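Local coordinates for CELL division protein FTSZ (Haloferax volcanii, PDB 4B45) that binds and hydrolyses GTP as a tubulin-like cytoskeletal protein of archaea and takes part in the control of cell shape, at residues 31-35 / 89-94; 71-76 / 110-115; 263-269 / 312-318. All coordinates share one frame. Residues are numbered along the deposited sequence.

Contact 1: residues 31-35 / 89-94; sequences VLDAV and RVTAEA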
ATOM      1  N   VAL A  31       7.937  -9.207  -6.052  1.00 50.40           N
ATOM      2  CA  VAL A  31       6.665  -9.325  -6.747  1.00 44.48           C
ATOM      3  C   VAL A  31       6.759 -10.513  -7.679  1.00 45.70           C
ATOM      4  O   VAL A  31       7.512 -10.481  -8.652  1.00 46.08           O
ATOM      5  CB  VAL A  31       6.355  -8.047  -7.538  1.00 45.46           C
ATOM      6  CG1 VAL A  31       5.130  -8.235  -8.396  1.00 46.05           C
ATOM      7  CG2 VAL A  31       6.173  -6.870  -6.584  1.00 45.83           C
ATOM      8  N   LEU A  32       6.037 -11.583  -7.357  1.00 41.95           N
ATOM      9  CA  LEU A  32       6.143 -12.813  -8.128  1.00 48.63           C
ATOM     10  C   LEU A  32       5.304 -12.712  -9.393  1.00 49.49           C
ATOM     11  O   LEU A  32       5.622 -13.318 -10.411  1.00 54.03           O
ATOM     12  CB  LEU A  32       5.715 -14.030  -7.301  1.00 50.50           C
ATOM     13  CG  LEU A  32       6.520 -14.344  -6.034  1.00 52.02           C
ATOM     14  CD1 LEU A  32       6.238 -15.771  -5.593  1.00 57.56           C
ATOM     15  CD2 LEU A  32       8.009 -14.144  -6.272  1.00 50.45           C
ATOM     16  N   ASP A  33       4.234 -11.937  -9.324  1.00 50.82           N
ATOM     17  CA  ASP A  33       3.381 -11.735 -10.484  1.00 54.47           C
ATOM     18  C   ASP A  33       2.473 -10.558 -10.221  1.00 48.83           C
ATOM     19  O   ASP A  33       2.345 -10.113  -9.081  1.00 46.83           O
ATOM     20  CB  ASP A  33       2.549 -12.983 -10.768  1.00 58.13           C
ATOM     21  CG  ASP A  33       2.167 -13.100 -12.224  1.00 75.34           C
ATOM     22  OD1 ASP A  33       1.667 -12.109 -12.799  1.00 80.14           O
ATOM     23  OD2 ASP A  33       2.380 -14.182 -12.799  1.00 84.75           O
ATOM     24  N   ALA A  34       1.857 -10.054 -11.282  1.00 43.44           N
ATOM     25  CA  ALA A  34       0.936  -8.922 -11.196  1.00 44.27           C
ATOM     26  C   ALA A  34      -0.119  -9.078 -12.279  1.00 44.28           C
ATOM     27  O   ALA A  34       0.208  -9.385 -13.422  1.00 48.80           O
ATOM     28  CB  ALA A  34       1.680  -7.609 -11.386  1.00 40.07           C
ATOM     29  N   VAL A  35      -1.381  -8.904 -11.908  1.00 42.40           N
ATOM     30  CA  VAL A  35      -2.488  -9.022 -12.845  1.00 49.15           C
ATOM     31  C   VAL A  35      -3.427  -7.847 -12.630  1.00 42.49           C
ATOM     32  O   VAL A  35      -3.698  -7.475 -11.492  1.00 46.04           O
ATOM     33  CB  VAL A  35      -3.290 -10.308 -12.592  1.00 51.05           C
ATOM     34  CG1 VAL A  35      -4.358 -10.497 -13.666  1.00 51.09           C
ATOM     35  CG2 VAL A  35      -2.380 -11.496 -12.569  1.00 54.17           C
ATOM     36  N   ARG A  89      -0.181 -18.204 -11.213  1.00 92.91           N
ATOM     37  CA  ARG A  89       0.479 -16.973 -10.780  1.00 90.77           C
ATOM     38  C   ARG A  89       0.686 -16.867  -9.268  1.00 83.88           C
ATOM     39  O   ARG A  89       1.763 -16.477  -8.821  1.00 81.56           O
ATOM     40  CB  ARG A  89      -0.253 -15.749 -11.331  1.00 95.02           C
ATOM     41  CG  ARG A  89      -0.386 -15.791 -12.843  1.00 97.32           C
ATOM     42  CD  ARG A  89      -0.770 -14.448 -13.418  1.00 95.71           C
ATOM     43  NE  ARG A  89      -1.121 -14.550 -14.829  1.00 98.58           N
ATOM     44  CZ  ARG A  89      -0.232 -14.579 -15.813  1.00104.87           C
ATOM     45  NH1 ARG A  89       1.061 -14.515 -15.542  1.00106.57           N
ATOM     46  NH2 ARG A  89      -0.637 -14.676 -17.072  1.00109.53           N
ATOM     47  N   VAL A  90      -0.339 -17.199  -8.483  1.00 82.46           N
ATOM     48  CA  VAL A  90      -0.161 -17.350  -7.040  1.00 79.26           C
ATOM     49  C   VAL A  90       0.548 -18.670  -6.811  1.00 75.31           C
ATOM     50  O   VAL A  90      -0.080 -19.687  -6.513  1.00 82.79           O
ATOM     51  CB  VAL A  90      -1.498 -17.351  -6.271  1.00 73.87           C
ATOM     52  CG1 VAL A  90      -1.255 -17.520  -4.774  1.00 69.98           C
ATOM     53  CG2 VAL A  90      -2.249 -16.071  -6.536  1.00 72.35           C
ATOM     54  N   THR A  91       1.861 -18.664  -6.986  1.00 66.93           N
ATOM     55  CA  THR A  91       2.608 -19.898  -6.870  1.00 70.49           C
ATOM     56  C   THR A  91       2.769 -20.255  -5.402  1.00 72.01           C
ATOM     57  O   THR A  91       2.213 -19.587  -4.528  1.00 73.32           O
ATOM     58  CB  THR A  91       3.980 -19.809  -7.557  1.00 69.01           C
ATOM     59  OG1 THR A  91       4.846 -18.948  -6.798  1.00 71.79           O
ATOM     60  CG2 THR A  91       3.823 -19.292  -8.991  1.00 56.32           C
ATOM     61  N   ALA A  92       3.534 -21.312  -5.146  1.00 68.86           N
ATOM     62  CA  ALA A  92       3.746 -21.820  -3.802  1.00 66.09           C
ATOM     63  C   ALA A  92       4.613 -20.867  -3.005  1.00 61.71           C
ATOM     64  O   ALA A  92       4.532 -20.803  -1.777  1.00 65.07           O
ATOM     65  CB  ALA A  92       4.406 -23.187  -3.870  1.00 77.10           C
ATOM     66  N   GLU A  93       5.449 -20.128  -3.717  1.00 58.70           N
ATOM     67  CA  GLU A  93       6.384 -19.216  -3.088  1.00 60.94           C
ATOM     68  C   GLU A  93       5.724 -17.965  -2.533  1.00 54.77           C
ATOM     69  O   GLU A  93       6.356 -17.222  -1.795  1.00 50.49           O
ATOM     70  CB  GLU A  93       7.484 -18.832  -4.072  1.00 71.94           C
ATOM     71  CG  GLU A  93       8.425 -19.969  -4.396  1.00 89.67           C
ATOM     72  CD  GLU A  93       9.141 -19.761  -5.713  1.00105.83           C
ATOM     73  OE1 GLU A  93       8.653 -18.942  -6.529  1.00104.08           O
ATOM     74  OE2 GLU A  93      10.186 -20.418  -5.931  1.00115.64           O
ATOM     75  N   ALA A  94       4.458 -17.732  -2.874  1.00 48.86           N
ATOM     76  CA  ALA A  94       3.788 -16.494  -2.463  1.00 50.63           C
ATOM     77  C   ALA A  94       3.597 -16.431  -0.948  1.00 52.10           C
ATOM     78  O   ALA A  94       3.146 -17.396  -0.328  1.00 54.72           O
ATOM     79  CB  ALA A  94       2.448 -16.333  -3.190  1.00 42.13           C
TER

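Contact 2: residues 71-76 / 110-115; sequences GAAVME and GGAPVL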
ATOM      1  N   GLY A  71     -20.171  -2.780  -9.990  1.00 54.87           N
ATOM      2  CA  GLY A  71     -18.789  -3.224  -9.858  1.00 48.94           C
ATOM      3  C   GLY A  71     -18.662  -4.515  -9.069  1.00 46.33           C
ATOM      4  O   GLY A  71     -17.822  -5.372  -9.365  1.00 46.48           O
ATOM      5  N   ALA A  72     -19.493  -4.652  -8.044  1.00 42.92           N
ATOM      6  CA  ALA A  72     -19.504  -5.850  -7.217  1.00 43.23           C
ATOM      7  C   ALA A  72     -20.129  -7.048  -7.958  1.00 47.21           C
ATOM      8  O   ALA A  72     -19.589  -8.151  -7.920  1.00 55.38           O
ATOM      9  CB  ALA A  72     -20.258  -5.575  -5.913  1.00 37.51           C
ATOM     10  N   ALA A  73     -21.260  -6.822  -8.626  1.00 45.94           N
ATOM     11  CA  ALA A  73     -22.001  -7.891  -9.318  1.00 46.73           C
ATOM     12  C   ALA A  73     -21.169  -8.535 -10.421  1.00 52.09           C
ATOM     13  O   ALA A  73     -21.185  -9.753 -10.605  1.00 56.78           O
ATOM     14  CB  ALA A  73     -23.297  -7.346  -9.903  1.00 44.98           C
ATOM     15  N   VAL A  74     -20.429  -7.709 -11.150  1.00 49.80           N
ATOM     16  CA  VAL A  74     -19.609  -8.208 -12.246  1.00 48.92           C
ATOM     17  C   VAL A  74     -18.459  -9.067 -11.716  1.00 48.63           C
ATOM     18  O   VAL A  74     -18.117 -10.101 -12.296  1.00 50.55           O
ATOM     19  CB  VAL A  74     -19.091  -7.045 -13.104  1.00 49.70           C
ATOM     20  CG1 VAL A  74     -17.983  -7.506 -14.014  1.00 52.73           C
ATOM     21  CG2 VAL A  74     -20.234  -6.454 -13.901  1.00 47.15           C
ATOM     22  N   MET A  75     -17.868  -8.655 -10.601  1.00 46.07           N
ATOM     23  CA  MET A  75     -16.819  -9.453  -9.983  1.00 43.23           C
ATOM     24  C   MET A  75     -17.387 -10.763  -9.417  1.00 41.74           C
ATOM     25  O   MET A  75     -16.703 -11.784  -9.398  1.00 47.71           O
ATOM     26  CB  MET A  75     -16.099  -8.648  -8.889  1.00 44.38           C
ATOM     27  CG  MET A  75     -14.934  -9.380  -8.230  1.00 41.74           C
ATOM     28  SD  MET A  75     -13.548  -9.568  -9.363  1.00 48.50           S
ATOM     29  CE  MET A  75     -12.917  -7.880  -9.392  1.00 37.34           C
ATOM     30  N   GLU A  76     -18.628 -10.736  -8.946  1.00 45.99           N
ATOM     31  CA  GLU A  76     -19.269 -11.965  -8.475  1.00 54.19           C
ATOM     32  C   GLU A  76     -19.417 -12.970  -9.618  1.00 54.47           C
ATOM     33  O   GLU A  76     -19.038 -14.143  -9.486  1.00 52.24           O
ATOM     34  CB  GLU A  76     -20.661 -11.677  -7.894  1.00 61.26           C
ATOM     35  CG  GLU A  76     -20.698 -10.791  -6.661  1.00 67.43           C
ATOM     36  CD  GLU A  76     -20.354 -11.533  -5.378  1.00 72.80           C
ATOM     37  OE1 GLU A  76     -19.779 -12.640  -5.455  1.00 74.44           O
ATOM     38  OE2 GLU A  76     -20.669 -11.007  -4.287  1.00 73.45           O
ATOM     39  N   GLY A 110     -16.305  -1.745  -5.887  1.00 44.80           N
ATOM     40  CA  GLY A 110     -17.223  -2.869  -5.851  1.00 40.31           C
ATOM     41  C   GLY A 110     -16.515  -4.207  -5.828  1.00 40.91           C
ATOM     42  O   GLY A 110     -16.797  -5.050  -4.980  1.00 48.99           O
ATOM     43  N   GLY A 111     -15.564  -4.385  -6.742  1.00 41.36           N
ATOM     44  CA  GLY A 111     -14.893  -5.660  -6.910  1.00 39.85           C
ATOM     45  C   GLY A 111     -13.830  -6.013  -5.878  1.00 40.83           C
ATOM     46  O   GLY A 111     -13.600  -7.191  -5.621  1.00 41.53           O
ATOM     47  N   ALA A 112     -13.159  -5.021  -5.292  1.00 47.33           N
ATOM     48  CA  ALA A 112     -12.071  -5.339  -4.365  1.00 43.74           C
ATOM     49  C   ALA A 112     -12.519  -6.200  -3.186  1.00 46.59           C
ATOM     50  O   ALA A 112     -11.892  -7.217  -2.902  1.00 47.56           O
ATOM     51  CB  ALA A 112     -11.339  -4.071  -3.884  1.00 43.36           C
ATOM     52  N   PRO A 113     -13.613  -5.810  -2.499  1.00 48.03           N
ATOM     53  CA  PRO A 113     -14.007  -6.607  -1.332  1.00 44.06           C
ATOM     54  C   PRO A 113     -14.403  -8.013  -1.743  1.00 49.44           C
ATOM     55  O   PRO A 113     -14.089  -8.981  -1.049  1.00 43.82           O
ATOM     56  CB  PRO A 113     -15.250  -5.878  -0.816  1.00 49.16           C
ATOM     57  CG  PRO A 113     -15.151  -4.497  -1.371  1.00 54.09           C
ATOM     58  CD  PRO A 113     -14.504  -4.654  -2.697  1.00 45.44           C
ATOM     59  N   VAL A 114     -15.108  -8.110  -2.869  1.00 46.76           N
ATOM     60  CA  VAL A 114     -15.536  -9.394  -3.393  1.00 49.69           C
ATOM     61  C   VAL A 114     -14.346 -10.322  -3.664  1.00 46.66           C
ATOM     62  O   VAL A 114     -14.337 -11.470  -3.237  1.00 47.11           O
ATOM     63  CB  VAL A 114     -16.375  -9.196  -4.660  1.00 50.28           C
ATOM     64  CG1 VAL A 114     -16.781 -10.532  -5.248  1.00 47.07           C
ATOM     65  CG2 VAL A 114     -17.596  -8.349  -4.333  1.00 46.62           C
ATOM     66  N   LEU A 115     -13.342  -9.816  -4.367  1.00 40.35           N
ATOM     67  CA  LEU A 115     -12.160 -10.610  -4.662  1.00 49.24           C
ATOM     68  C   LEU A 115     -11.344 -10.914  -3.387  1.00 51.27           C
ATOM     69  O   LEU A 115     -10.797 -12.022  -3.217  1.00 48.88           O
ATOM     70  CB  LEU A 115     -11.309  -9.886  -5.705  1.00 53.53           C
ATOM     71  CG  LEU A 115     -10.146 -10.657  -6.311  1.00 59.01           C
ATOM     72  CD1 LEU A 115     -10.667 -11.948  -6.887  1.00 55.94           C
ATOM     73  CD2 LEU A 115      -9.446  -9.816  -7.378  1.00 56.00           C
TER

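Contact 3: residues 263-269 / 312-318; sequences ADAALVV and SLVLLGG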
ATOM      1  N   ALA A 263      -1.513   3.196  16.951  1.00 48.77           N
ATOM      2  CA  ALA A 263      -1.589   1.888  16.312  1.00 47.60           C
ATOM      3  C   ALA A 263      -1.369   0.724  17.273  1.00 47.37           C
ATOM      4  O   ALA A 263      -0.709   0.852  18.304  1.00 46.96           O
ATOM      5  CB  ALA A 263      -0.612   1.814  15.157  1.00 44.40           C
ATOM      6  N   ASP A 264      -1.932  -0.419  16.914  1.00 47.50           N
ATOM      7  CA  ASP A 264      -1.837  -1.608  17.735  1.00 53.41           C
ATOM      8  C   ASP A 264      -0.468  -2.272  17.577  1.00 48.32           C
ATOM      9  O   ASP A 264       0.048  -2.877  18.511  1.00 50.31           O
ATOM     10  CB  ASP A 264      -2.969  -2.584  17.372  1.00 66.20           C
ATOM     11  CG  ASP A 264      -2.885  -3.891  18.144  1.00 82.45           C
ATOM     12  OD1 ASP A 264      -3.203  -3.894  19.355  1.00 92.42           O
ATOM     13  OD2 ASP A 264      -2.498  -4.917  17.543  1.00 83.66           O
ATOM     14  N   ALA A 265       0.117  -2.166  16.392  1.00 45.08           N
ATOM     15  CA  ALA A 265       1.401  -2.802  16.134  1.00 41.30           C
ATOM     16  C   ALA A 265       2.227  -1.927  15.212  1.00 41.37           C
ATOM     17  O   ALA A 265       1.692  -1.082  14.494  1.00 41.89           O
ATOM     18  CB  ALA A 265       1.201  -4.186  15.509  1.00 42.06           C
ATOM     19  N   ALA A 266       3.537  -2.121  15.237  1.00 37.48           N
ATOM     20  CA  ALA A 266       4.407  -1.337  14.390  1.00 39.17           C
ATOM     21  C   ALA A 266       5.632  -2.141  14.024  1.00 41.47           C
ATOM     22  O   ALA A 266       6.055  -3.021  14.773  1.00 43.25           O
ATOM     23  CB  ALA A 266       4.819  -0.059  15.098  1.00 35.27           C
ATOM     24  N   LEU A 267       6.196  -1.826  12.866  1.00 38.50           N
ATOM     25  CA  LEU A 267       7.460  -2.403  12.448  1.00 38.16           C
ATOM     26  C   LEU A 267       8.390  -1.286  11.990  1.00 41.15           C
ATOM     27  O   LEU A 267       8.094  -0.545  11.048  1.00 37.57           O
ATOM     28  CB  LEU A 267       7.250  -3.420  11.328  1.00 39.88           C
ATOM     29  CG  LEU A 267       8.549  -3.890  10.694  1.00 38.98           C
ATOM     30  CD1 LEU A 267       9.380  -4.679  11.729  1.00 35.43           C
ATOM     31  CD2 LEU A 267       8.285  -4.715   9.447  1.00 34.01           C
ATOM     32  N   VAL A 268       9.522  -1.164  12.673  1.00 41.80           N
ATOM     33  CA  VAL A 268      10.470  -0.116  12.359  1.00 40.70           C
ATOM     34  C   VAL A 268      11.668  -0.683  11.625  1.00 41.37           C
ATOM     35  O   VAL A 268      12.426  -1.490  12.164  1.00 42.43           O
ATOM     36  CB  VAL A 268      10.964   0.568  13.629  1.00 43.28           C
ATOM     37  CG1 VAL A 268      11.855   1.743  13.275  1.00 45.95           C
ATOM     38  CG2 VAL A 268       9.773   0.989  14.472  1.00 37.89           C
ATOM     39  N   VAL A 269      11.829  -0.249  10.386  1.00 43.28           N
ATOM     40  CA  VAL A 269      12.937  -0.693   9.569  1.00 40.95           C
ATOM     41  C   VAL A 269      13.793   0.533   9.311  1.00 44.94           C
ATOM     42  O   VAL A 269      13.309   1.555   8.819  1.00 41.31           O
ATOM     43  CB  VAL A 269      12.444  -1.344   8.233  1.00 45.39           C
ATOM     44  CG1 VAL A 269      13.616  -1.788   7.353  1.00 43.50           C
ATOM     45  CG2 VAL A 269      11.533  -2.530   8.510  1.00 42.28           C
ATOM     46  N   SER A 312      14.061   5.549   7.525  1.00 41.78           N
ATOM     47  CA  SER A 312      13.192   4.765   8.377  1.00 40.91           C
ATOM     48  C   SER A 312      11.929   4.449   7.587  1.00 41.31           C
ATOM     49  O   SER A 312      11.306   5.326   6.972  1.00 38.79           O
ATOM     50  CB  SER A 312      12.817   5.512   9.654  1.00 43.99           C
ATOM     51  OG  SER A 312      13.970   5.836  10.408  1.00 67.93           O
ATOM     52  N   LEU A 313      11.563   3.183   7.604  1.00 39.53           N
ATOM     53  CA  LEU A 313      10.358   2.736   6.951  1.00 41.42           C
ATOM     54  C   LEU A 313       9.560   2.126   8.079  1.00 40.62           C
ATOM     55  O   LEU A 313       9.990   1.137   8.677  1.00 45.73           O
ATOM     56  CB  LEU A 313      10.719   1.688   5.915  1.00 43.11           C
ATOM     57  CG  LEU A 313       9.654   1.119   4.992  1.00 43.30           C
ATOM     58  CD1 LEU A 313       9.221   2.176   3.970  1.00 45.59           C
ATOM     59  CD2 LEU A 313      10.220  -0.114   4.298  1.00 47.85           C
ATOM     60  N   VAL A 314       8.436   2.747   8.419  1.00 36.69           N
ATOM     61  CA  VAL A 314       7.637   2.289   9.554  1.00 39.03           C
ATOM     62  C   VAL A 314       6.231   1.855   9.161  1.00 44.84           C
ATOM     63  O   VAL A 314       5.424   2.677   8.748  1.00 41.37           O
ATOM     64  CB  VAL A 314       7.508   3.379  10.616  1.00 39.62           C
ATOM     65  CG1 VAL A 314       6.647   2.883  11.756  1.00 44.45           C
ATOM     66  CG2 VAL A 314       8.898   3.781  11.133  1.00 38.64           C
ATOM     67  N   LEU A 315       5.947   0.563   9.316  1.00 39.49           N
ATOM     68  CA  LEU A 315       4.621   0.009   9.072  1.00 38.57           C
ATOM     69  C   LEU A 315       3.830   0.068  10.364  1.00 41.25           C
ATOM     70  O   LEU A 315       4.313  -0.370  11.407  1.00 36.49           O
ATOM     71  CB  LEU A 315       4.728  -1.450   8.595  1.00 40.47           C
ATOM     72  CG  LEU A 315       3.401  -2.196   8.380  1.00 46.73           C
ATOM     73  CD1 LEU A 315       2.554  -1.533   7.276  1.00 31.51           C
ATOM     74  CD2 LEU A 315       3.616  -3.697   8.094  1.00 44.33           C
ATOM     75  N   LEU A 316       2.629   0.637  10.305  1.00 40.56           N
ATOM     76  CA  LEU A 316       1.762   0.711  11.472  1.00 37.67           C
ATOM     77  C   LEU A 316       0.512  -0.107  11.225  1.00 39.52           C
ATOM     78  O   LEU A 316      -0.243   0.172  10.293  1.00 45.36           O
ATOM     79  CB  LEU A 316       1.380   2.161  11.751  1.00 38.28           C
ATOM     80  CG  LEU A 316       2.568   3.106  11.942  1.00 43.50           C
ATOM     81  CD1 LEU A 316       2.252   4.483  11.428  1.00 43.58           C
ATOM     82  CD2 LEU A 316       2.947   3.166  13.411  1.00 37.73           C
ATOM     83  N   GLY A 317       0.277  -1.107  12.064  1.00 39.33           N
ATOM     84  CA  GLY A 317      -0.867  -1.979  11.872  1.00 43.19           C
ATOM     85  C   GLY A 317      -1.927  -1.684  12.906  1.00 45.16           C
ATOM     86  O   GLY A 317      -1.607  -1.283  14.025  1.00 42.47           O
ATOM     87  N   GLY A 318      -3.193  -1.861  12.536  1.00 39.49           N
ATOM     88  CA  GLY A 318      -4.294  -1.591  13.454  1.00 41.46           C
ATOM     89  C   GLY A 318      -4.375  -0.132  13.855  1.00 45.64           C
ATOM     90  O   GLY A 318      -4.429   0.197  15.039  1.00 49.85           O
TER

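Contact 1: residues 31-35 / 89-94
In the Rossmann-like GTPase domain of the tubulin/FtsZ family, strand 31-38 lies beside strand 3-8 in the parallel part of the sheet, and the loop between helix 68-85 and strand 96-102 packs against its start. Arg89, Leu32 and Asp33 carry most of this contact. Arg89 gives up the most surface: its long, largely extended side chain lays the methylene CD 3.5 Å from Val35 CG2 and sends the guanidinium on to a carboxylate, so one residue serves both an apolar and a charged neighbour. A weak, long ion pair with Glu50 gives the same guanidinium a second acidic neighbour. Leu32 meets the other end of the loop, where a type I turn runs from Thr91 to Ala94. Leu32 CD1 lies 3.6 Å from Glu93 CB and 3.7 Å from Thr91 OG1, a branched apolar side chain resting against the turn at a partly exposed place. Asp33 suits its place because its two carboxylate oxygens have different tasks. Asp33 OD1 accepts a hydrogen bond from the following amide, Ala34 N, at 2.6 Å, while Asp33 OD2 forms a salt bridge with Arg89, NH1 donating to OD2 over 3.1 Å in a nearly straight hydrogen bond.

Contact 2: residues 71-76 / 110-115
Met75 buries more surface here than any other residue. Its chi1 is t, which carries Met75 CG across to helix 107-120, 3.7 Å from both Gly111 O and Val114 CG1; chi2 and chi3, both p, then bend the thioether, placing Met75 SD 4.3 Å from Leu115 CB and the methyl CE close over Gly111. A side chain on Gly111 would collide with CE, so the flexible methionine and the bare glycine fit each other. Val114 points toward helix 68-85, with chi1 t, and fills the space between Met75 and Ala72, whose CB lies 4.2 Å from Val114 CG2. These are two helices of the tubulin/FtsZ GTPase domain: helix 107-120 opens with Ser107 and Gly108, directly after Gly106, and helix 68-85 begins just after Gly65 and Gly66, all of which bind GTP. The axes of segments 71-76 and 110-115 cross at -41°, 7.5 Å apart at closest approach, a closeness paid for in small residues. Gly110 CA sits 3.9 Å from Gly71 C, and a CB on Gly110 would clash with the backbone of Gly71 and Ala72. Farther from the nucleotide, Glu76 is exposed; with chi1 and chi2 both m it folds back so that OE1 reaches 3.7 Å from Val114 CG1, a van der Waals contact at the solvent edge. On the inner side, Met75 and Leu115 both touch Val8 of strand 3-8.

Contact 3: residues 263-269 / 312-318
Ala263, just before the corner at Asp264, precedes the paired residues; a methyl suits it, with Ala263 CB 4.0 Å from Leu316 CB and 3.4 Å from Gly317 O. Asp264 and Ala265 both face Gly317, a classic beta bulge: Ala265 N bonds to Gly317 O at 3.1 Å, Asp264 N bonds to Gly318 O at 3.2 Å, and the bond from Asp264 N to Gly317 O is weak. Gly318 has a positive phi, and a CB there would strike Asp264 CB, so glycine fits on both counts. Ala266 opposes Leu316 in an antiparallel non-hydrogen-bonded pair, both side chains facing helix 279-293. Leu267 and Leu315 form a hydrogen-bonded pair (Leu267 N to Leu315 O 2.8 Å, Leu315 N to Leu267 O 3.0 Å) and turn their branched side chains to helix 210-217. Val268 returns to the face of Ala266, its CG1 4.2 Å from Val314 CG2, and Val269 pairs with Leu313, receiving a 2.7 Å bond from Leu313 N to Val269 O. Beta-branched and leucine side chains suit this buried core of the CetZ C-terminal domain. With polar backbone groups paired within the sheet and apolar side chains on both faces, the strands can lie between helices at little desolvation cost.

How the contacts relate
From the N terminus, past strand 3-8 and helix 9-26, the chain enters strand 31-38, whose start contact 1 joins to the 89-94 loop, closing a loop of 53 residues. Helix 68-85 lies within that loop, but its partner in contact 2, segment 110-115, comes after it, so contacts 1 and 2 cross and interlock the GTPase domain. Their nearest atoms are about 7 Å apart: contact 1 ties the domain's sheet to a loop, contact 2 ties two helices near the nucleotide. Contact 3 follows in series, closing a separate loop of 42 residues between strands of the C-terminal domain, on the opposite side of the chain's centre from contact 2.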